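Local coordinates for protein putative succinylglutamate desuccinylase / aspartoacylase (Shewanella amazonensis, PDB 3FMC) that is probably a zinc-dependent hydrolase of the succinylglutamate desuccinylase/aspartoacylase family, thought to act on ester bonds, at residues V36-N41 against A51-L56. Sequence-based numbering, arbitrary orientation.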
ATOM      1  N   VAL C  36     -31.077   8.847  19.944  1.00 15.37           N
ATOM      2  CA  VAL C  36     -30.462   8.697  18.618  1.00 14.50           C
ATOM      3  C   VAL C  36     -28.940   8.620  18.770  1.00 16.34           C
ATOM      4  O   VAL C  36     -28.318   9.385  19.542  1.00 13.96           O
ATOM      5  CB  VAL C  36     -30.789   9.892  17.719  1.00 16.22           C
ATOM      6  CG1 VAL C  36     -30.297   9.675  16.277  1.00 15.95           C
ATOM      7  CG2 VAL C  36     -32.344  10.183  17.749  1.00 14.77           C
ATOM      8  N   TYR C  37     -28.373   7.708  18.010  1.00 13.43           N
ATOM      9  CA  TYR C  37     -26.927   7.530  17.909  1.00 12.83           C
ATOM     10  C   TYR C  37     -26.527   7.679  16.434  1.00 12.45           C
ATOM     11  O   TYR C  37     -27.085   7.004  15.582  1.00 14.60           O
ATOM     12  CB  TYR C  37     -26.504   6.186  18.439  1.00 17.94           C
ATOM     13  CG  TYR C  37     -25.035   5.882  18.215  1.00 11.82           C
ATOM     14  CD1 TYR C  37     -24.062   6.252  19.145  1.00 15.55           C
ATOM     15  CD2 TYR C  37     -24.621   5.222  17.063  1.00 14.47           C
ATOM     16  CE1 TYR C  37     -22.683   5.949  18.904  1.00 12.58           C
ATOM     17  CE2 TYR C  37     -23.277   4.919  16.836  1.00 12.91           C
ATOM     18  CZ  TYR C  37     -22.310   5.297  17.777  1.00 14.30           C
ATOM     19  OH  TYR C  37     -20.971   5.025  17.578  1.00 14.45           O
ATOM     20  N   ILE C  38     -25.598   8.599  16.166  1.00 11.96           N
ATOM     21  CA  ILE C  38     -25.143   8.920  14.788  1.00 13.70           C
ATOM     22  C   ILE C  38     -23.622   8.800  14.760  1.00 14.86           C
ATOM     23  O   ILE C  38     -22.949   9.332  15.646  1.00 14.18           O
ATOM     24  CB  ILE C  38     -25.544  10.349  14.369  1.00 12.86           C
ATOM     25  CG1 ILE C  38     -27.042  10.569  14.648  1.00 13.40           C
ATOM     26  CG2 ILE C  38     -25.162  10.632  12.903  1.00 12.45           C
ATOM     27  CD1 ILE C  38     -27.584  11.971  14.238  1.00 16.28           C
ATOM     28  N   GLN C  39     -23.102   8.095  13.761  1.00 13.06           N
ATOM     29  CA  GLN C  39     -21.644   7.989  13.571  1.00 13.64           C
ATOM     30  C   GLN C  39     -21.270   8.219  12.115  1.00 12.57           C
ATOM     31  O   GLN C  39     -22.083   8.062  11.223  1.00 12.80           O
ATOM     32  CB  GLN C  39     -21.072   6.655  14.069  1.00 12.20           C
ATOM     33  CG  GLN C  39     -21.543   5.426  13.309  1.00 11.21           C
ATOM     34  CD  GLN C  39     -20.995   4.151  13.833  1.00 12.92           C
ATOM     35  OE1 GLN C  39     -20.682   4.035  15.009  1.00 12.16           O
ATOM     36  NE2 GLN C  39     -20.848   3.174  12.949  1.00 10.87           N
ATOM     37  N   ALA C  40     -20.004   8.575  11.898  1.00 10.77           N
ATOM     38  CA  ALA C  40     -19.473   8.848  10.573  1.00 11.16           C
ATOM     39  C   ALA C  40     -18.030   8.374  10.489  1.00 14.22           C
ATOM     40  O   ALA C  40     -17.305   8.391  11.503  1.00 14.26           O
ATOM     41  CB  ALA C  40     -19.468  10.365  10.280  1.00  9.69           C
ATOM     42  N   ASN C  41     -17.630   8.071   9.262  1.00 12.25           N
ATOM     43  CA  ASN C  41     -16.194   7.919   8.857  1.00 12.34           C
ATOM     44  C   ASN C  41     -15.559   6.645   9.431  1.00 15.56           C
ATOM     45  O   ASN C  41     -14.350   6.612   9.777  1.00 14.78           O
ATOM     46  CB  ASN C  41     -15.433   9.218   9.266  1.00 13.76           C
ATOM     47  CG  ASN C  41     -14.170   9.545   8.433  1.00 11.65           C
ATOM     48  OD1 ASN C  41     -13.443  10.493   8.793  1.00 14.27           O
ATOM     49  ND2 ASN C  41     -13.926   8.836   7.329  1.00 10.22           N
ATOM     50  N   ALA C  51     -18.747  16.267   7.876  1.00 12.01           N
ATOM     51  CA  ALA C  51     -19.343  17.555   7.474  1.00 13.40           C
ATOM     52  C   ALA C  51     -20.834  17.504   7.764  1.00 14.02           C
ATOM     53  O   ALA C  51     -21.438  18.535   8.173  1.00 12.39           O
ATOM     54  CB  ALA C  51     -19.081  17.849   5.938  1.00 11.95           C
ATOM     55  N   VAL C  52     -21.432  16.331   7.573  1.00 11.83           N
ATOM     56  CA  VAL C  52     -22.879  16.165   7.882  1.00 12.98           C
ATOM     57  C   VAL C  52     -23.141  16.294   9.398  1.00 14.54           C
ATOM     58  O   VAL C  52     -24.094  16.974   9.847  1.00 16.86           O
ATOM     59  CB  VAL C  52     -23.482  14.881   7.253  1.00 11.97           C
ATOM     60  CG1 VAL C  52     -24.937  14.697   7.704  1.00 10.87           C
ATOM     61  CG2 VAL C  52     -23.385  14.908   5.706  1.00 13.48           C
ATOM     62  N   ILE C  53     -22.297  15.650  10.207  1.00 12.99           N
ATOM     63  CA  ILE C  53     -22.409  15.734  11.657  1.00 13.25           C
ATOM     64  C   ILE C  53     -22.195  17.185  12.106  1.00 12.77           C
ATOM     65  O   ILE C  53     -22.955  17.729  12.946  1.00 14.76           O
ATOM     66  CB  ILE C  53     -21.466  14.726  12.368  1.00 11.20           C
ATOM     67  CG1 ILE C  53     -22.021  13.291  12.201  1.00 10.26           C
ATOM     68  CG2 ILE C  53     -21.274  15.054  13.841  1.00 11.30           C
ATOM     69  CD1 ILE C  53     -21.181  12.167  12.886  1.00 12.19           C
ATOM     70  N   TYR C  54     -21.208  17.834  11.517  1.00 13.59           N
ATOM     71  CA  TYR C  54     -20.930  19.226  11.827  1.00 13.36           C
ATOM     72  C   TYR C  54     -22.197  20.088  11.593  1.00 16.98           C
ATOM     73  O   TYR C  54     -22.639  20.819  12.468  1.00 13.78           O
ATOM     74  CB  TYR C  54     -19.800  19.727  10.936  1.00 13.62           C
ATOM     75  CG  TYR C  54     -19.553  21.209  11.054  1.00 13.78           C
ATOM     76  CD1 TYR C  54     -18.893  21.732  12.177  1.00 16.94           C
ATOM     77  CD2 TYR C  54     -19.977  22.089  10.066  1.00 22.19           C
ATOM     78  CE1 TYR C  54     -18.680  23.067  12.309  1.00 18.78           C
ATOM     79  CE2 TYR C  54     -19.763  23.434  10.198  1.00 22.67           C
ATOM     80  CZ  TYR C  54     -19.119  23.920  11.327  1.00 22.29           C
ATOM     81  OH  TYR C  54     -18.873  25.258  11.444  1.00 26.70           O
ATOM     82  N   GLN C  55     -22.739  20.025  10.388  1.00 14.07           N
ATOM     83  CA  GLN C  55     -23.905  20.842  10.049  1.00 15.37           C
ATOM     84  C   GLN C  55     -25.101  20.480  10.914  1.00 14.59           C
ATOM     85  O   GLN C  55     -25.849  21.383  11.319  1.00 16.45           O
ATOM     86  CB  GLN C  55     -24.266  20.728   8.572  1.00 17.45           C
ATOM     87  CG  GLN C  55     -23.215  21.272   7.587  1.00 15.98           C
ATOM     88  CD  GLN C  55     -23.129  22.757   7.557  1.00 14.33           C
ATOM     89  OE1 GLN C  55     -23.382  23.402   8.552  1.00 17.50           O
ATOM     90  NE2 GLN C  55     -22.700  23.302   6.455  1.00 16.37           N
ATOM     91  N   LEU C  56     -25.288  19.202  11.210  1.00 13.77           N
ATOM     92  CA  LEU C  56     -26.409  18.760  12.023  1.00 16.34           C
ATOM     93  C   LEU C  56     -26.273  19.353  13.425  1.00 16.68           C
ATOM     94  O   LEU C  56     -27.242  19.877  14.001  1.00 17.87           O
ATOM     95  CB  LEU C  56     -26.509  17.234  12.063  1.00 16.85           C
ATOM     96  CG  LEU C  56     -27.713  16.606  12.788  1.00 17.56           C
ATOM     97  CD1 LEU C  56     -29.067  17.110  12.156  1.00 19.50           C
ATOM     98  CD2 LEU C  56     -27.597  15.071  12.760  1.00 17.04           C
TER
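Ile38 and Ala40 meet Ile53 and Leu56 in a buried strand-to-helix contact made by apolar side chains, within the catalytic domain. It belongs to the beta-alpha-beta unit of strand 36-40, helix 48-60 and strand 69-72, part of the alpha/beta fold of zinc-dependent carboxypeptidase relatives. The helix runs back across the strand at 139°, with 8.9 Å between the two axes. No hydrogen bond links the two segments.

Ile53 extends over the strand at Gln39 and Ala40. Its CG1 is anti to the carbonyl carbon (chi1 -73°) and the chain is extended beyond it. CD1 touches Ala40 CB at 3.6 Å and lies 4.0 Å from the backbone carbon C of Gln39. The CA atoms come nearest here, Ala40 to Ile53 at 7.6 Å. The Ile38 and Ile53 side chains lie side by side, pointing opposite ways, and Ile38 CG2 is 4.2 Å from Ile53 CG1. Leu71 of strand 69-72 touches Ile38, Ile53 and Leu56, so the adjacent strand shares this apolar layer. Ile53 also packs on Leu323 of a second subunit.

The CB of Gln39 points away from the helix. Tyr37 OH donates to Gln39 OE1 at 2.8 Å, in the carbonyl plane. Gln39 NE2 bonds to Asp170 and Tyr104. The amide lies near, without touching, His43, Glu46 and His172, whose donor atoms face one vacant point. They may form the site of the zinc expected in this family.

At the other end of the contact, Ile38 CD1 and Leu56 CD2 meet obliquely at 3.4 Å, tighter than usual for two methyl groups.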